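Long-range contact in arylesterase (PDB 5L2P), which hydrolyses aromatic esters, organophosphates such as paraoxon and p-nitrophenyl esters of fatty acids as a broad-specificity serine esterase: residues R72-L77 / L143-K147. Residues are numbered along the deposited sequence; the frame is centred on the assembly and turned at random.
Sequences RTNNGL and LGIDK
Two loops meet at one end of the central sheet of the alpha/beta-hydrolase fold, away from the catalytic residues: 72-77 leads into strand 77-81, whereas the loop 143-147 runs from helix 140-143 toward the adjacent parallel strand 150-155. The nearest CA atoms, of Asn75 and Ile145, are 4.5 Å apart. Asn75 O accepts from Asp146 N at 2.9 Å and receives a CA-H...O contact from Ile145 CA at 3.3 Å. An Asx turn shapes the first loop, Asn74 OD1 (chi1 p) taking Gly76 N at 2.9 Å. Helix 140-143 ends in a Schellman motif with Gly144 at C-prime, phi positive (67°). Arg72, extended (t, t, t), reaches this terminus and donates from NH2 to Leu143 O at 3.1 Å; Gly144 O lies 2.7 Å from Arg72 NH2 but is not aligned for a hydrogen bond. Leu77 (t, p) sets CD2 3.4 Å from CD1 of Ile145 (chi1 p), and strand 108-112 touches both. Asp146 turns OD1 to Asp148 N, while Leu77 pairs through its backbone with Lys149 and Ala151, carrying the contact into the sheet. Main-chain carbonyls accept both cross-loop hydrogen bonds, so the polar link depends on backbone path, with one arginine supplying the side-chain donor.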
ATOM      1  N   ARG A  72      -9.899 -19.240  37.519  1.00 69.66           N
ATOM      2  CA  ARG A  72      -8.818 -18.308  37.796  1.00 68.22           C
ATOM      3  C   ARG A  72      -7.511 -19.064  38.025  1.00 68.68           C
ATOM      4  O   ARG A  72      -7.404 -19.798  38.979  1.00 71.21           O
ATOM      5  CB  ARG A  72      -9.166 -17.494  39.028  1.00 69.13           C
ATOM      6  CG  ARG A  72      -8.333 -16.243  39.214  1.00 69.71           C
ATOM      7  CD  ARG A  72      -8.709 -15.508  40.485  1.00 73.22           C
ATOM      8  NE  ARG A  72      -7.846 -14.347  40.658  1.00 77.85           N
ATOM      9  CZ  ARG A  72      -7.948 -13.447  41.624  1.00 80.74           C
ATOM     10  NH1 ARG A  72      -8.904 -13.553  42.530  1.00 84.30           N
ATOM     11  NH2 ARG A  72      -7.079 -12.435  41.687  1.00 84.41           N
ATOM     12  N   THR A  73      -6.526 -18.874  37.153  1.00 62.75           N
ATOM     13  CA  THR A  73      -5.266 -19.611  37.233  1.00 62.08           C
ATOM     14  C   THR A  73      -4.032 -18.706  37.375  1.00 65.25           C
ATOM     15  O   THR A  73      -2.902 -19.222  37.387  1.00 63.43           O
ATOM     16  CB  THR A  73      -5.045 -20.458  35.985  1.00 60.91           C
ATOM     17  OG1 THR A  73      -5.054 -19.601  34.835  1.00 60.41           O
ATOM     18  CG2 THR A  73      -6.122 -21.486  35.848  1.00 60.71           C
ATOM     19  N   ASN A  74      -4.223 -17.386  37.463  1.00 64.37           N
ATOM     20  CA  ASN A  74      -3.107 -16.498  37.765  1.00 62.17           C
ATOM     21  C   ASN A  74      -3.551 -15.250  38.527  1.00 60.36           C
ATOM     22  O   ASN A  74      -4.751 -14.958  38.628  1.00 57.91           O
ATOM     23  CB  ASN A  74      -2.347 -16.125  36.495  1.00 61.17           C
ATOM     24  CG  ASN A  74      -3.174 -15.313  35.542  1.00 61.84           C
ATOM     25  OD1 ASN A  74      -3.419 -14.130  35.760  1.00 64.88           O
ATOM     26  ND2 ASN A  74      -3.622 -15.945  34.463  1.00 62.53           N
ATOM     27  N   ASN A  75      -2.564 -14.523  39.055  1.00 60.98           N
ATOM     28  CA  ASN A  75      -2.824 -13.329  39.844  1.00 59.72           C
ATOM     29  C   ASN A  75      -2.617 -12.031  39.054  1.00 56.21           C
ATOM     30  O   ASN A  75      -2.334 -11.005  39.635  1.00 55.67           O
ATOM     31  CB  ASN A  75      -2.014 -13.344  41.143  1.00 62.68           C
ATOM     32  CG  ASN A  75      -0.507 -13.526  40.908  1.00 69.35           C
ATOM     33  OD1 ASN A  75      -0.066 -13.670  39.782  1.00 71.37           O
ATOM     34  ND2 ASN A  75       0.282 -13.529  41.980  1.00 71.92           N
ATOM     35  N   GLY A  76      -2.813 -12.085  37.744  1.00 53.89           N
ATOM     36  CA  GLY A  76      -2.779 -10.904  36.925  1.00 53.85           C
ATOM     37  C   GLY A  76      -4.047 -10.098  36.920  1.00 53.72           C
ATOM     38  O   GLY A  76      -5.081 -10.561  37.373  1.00 55.34           O
ATOM     39  N   LEU A  77      -3.937  -8.862  36.437  1.00 53.26           N
ATOM     40  CA  LEU A  77      -5.048  -7.939  36.374  1.00 52.25           C
ATOM     41  C   LEU A  77      -5.033  -7.179  35.070  1.00 51.14           C
ATOM     42  O   LEU A  77      -4.006  -6.692  34.655  1.00 54.22           O
ATOM     43  CB  LEU A  77      -4.980  -6.957  37.540  1.00 54.88           C
ATOM     44  CG  LEU A  77      -5.964  -5.775  37.509  1.00 53.39           C
ATOM     45  CD1 LEU A  77      -7.371  -6.264  37.748  1.00 50.71           C
ATOM     46  CD2 LEU A  77      -5.563  -4.664  38.472  1.00 55.09           C
ATOM     47  N   LEU A 143      -7.818  -7.467  46.075  1.00 71.02           N
ATOM     48  CA  LEU A 143      -8.242  -8.073  44.815  1.00 67.73           C
ATOM     49  C   LEU A 143      -7.577  -9.439  44.551  1.00 64.87           C
ATOM     50  O   LEU A 143      -7.952 -10.151  43.655  1.00 62.12           O
ATOM     51  CB  LEU A 143      -7.982  -7.097  43.672  1.00 66.96           C
ATOM     52  CG  LEU A 143      -8.672  -5.718  43.804  1.00 68.94           C
ATOM     53  CD1 LEU A 143      -8.107  -4.663  42.849  1.00 70.09           C
ATOM     54  CD2 LEU A 143     -10.173  -5.807  43.570  1.00 71.46           C
ATOM     55  N   GLY A 144      -6.584  -9.795  45.344  1.00 65.43           N
ATOM     56  CA  GLY A 144      -5.803 -11.004  45.120  1.00 65.84           C
ATOM     57  C   GLY A 144      -4.939 -10.961  43.853  1.00 65.54           C
ATOM     58  O   GLY A 144      -4.805 -11.965  43.142  1.00 62.49           O
ATOM     59  N   ILE A 145      -4.352  -9.805  43.572  1.00 66.02           N
ATOM     60  CA  ILE A 145      -3.538  -9.667  42.380  1.00 68.29           C
ATOM     61  C   ILE A 145      -2.130  -9.203  42.725  1.00 68.02           C
ATOM     62  O   ILE A 145      -1.905  -8.541  43.750  1.00 66.88           O
ATOM     63  CB  ILE A 145      -4.172  -8.717  41.347  1.00 68.84           C
ATOM     64  CG1 ILE A 145      -4.420  -7.337  41.933  1.00 71.86           C
ATOM     65  CG2 ILE A 145      -5.521  -9.256  40.883  1.00 71.84           C
ATOM     66  CD1 ILE A 145      -3.974  -6.215  41.028  1.00 73.24           C
ATOM     67  N   ASP A 146      -1.199  -9.549  41.837  1.00 69.12           N
ATOM     68  CA  ASP A 146       0.188  -9.112  41.921  1.00 69.68           C
ATOM     69  C   ASP A 146       0.297  -7.680  41.397  1.00 64.90           C
ATOM     70  O   ASP A 146      -0.189  -7.372  40.331  1.00 61.88           O
ATOM     71  CB  ASP A 146       1.071 -10.085  41.132  1.00 72.84           C
ATOM     72  CG  ASP A 146       2.597  -9.746  41.208  1.00 77.28           C
ATOM     73  OD1 ASP A 146       2.988  -8.689  41.751  1.00 79.89           O
ATOM     74  OD2 ASP A 146       3.414 -10.556  40.700  1.00 76.56           O
ATOM     75  N   LYS A 147       0.927  -6.800  42.172  1.00 66.86           N
ATOM     76  CA  LYS A 147       1.176  -5.437  41.744  1.00 67.43           C
ATOM     77  C   LYS A 147       2.033  -5.324  40.482  1.00 66.18           C
ATOM     78  O   LYS A 147       1.879  -4.360  39.740  1.00 64.22           O
ATOM     79  CB  LYS A 147       1.828  -4.632  42.862  1.00 70.68           C
ATOM     80  CG  LYS A 147       0.897  -4.242  44.002  1.00 74.03           C
ATOM     81  CD  LYS A 147       1.682  -3.494  45.079  1.00 76.37           C
ATOM     82  CE  LYS A 147       0.826  -3.169  46.280  1.00 79.72           C
ATOM     83  NZ  LYS A 147       1.643  -2.621  47.402  1.00 82.77           N
TER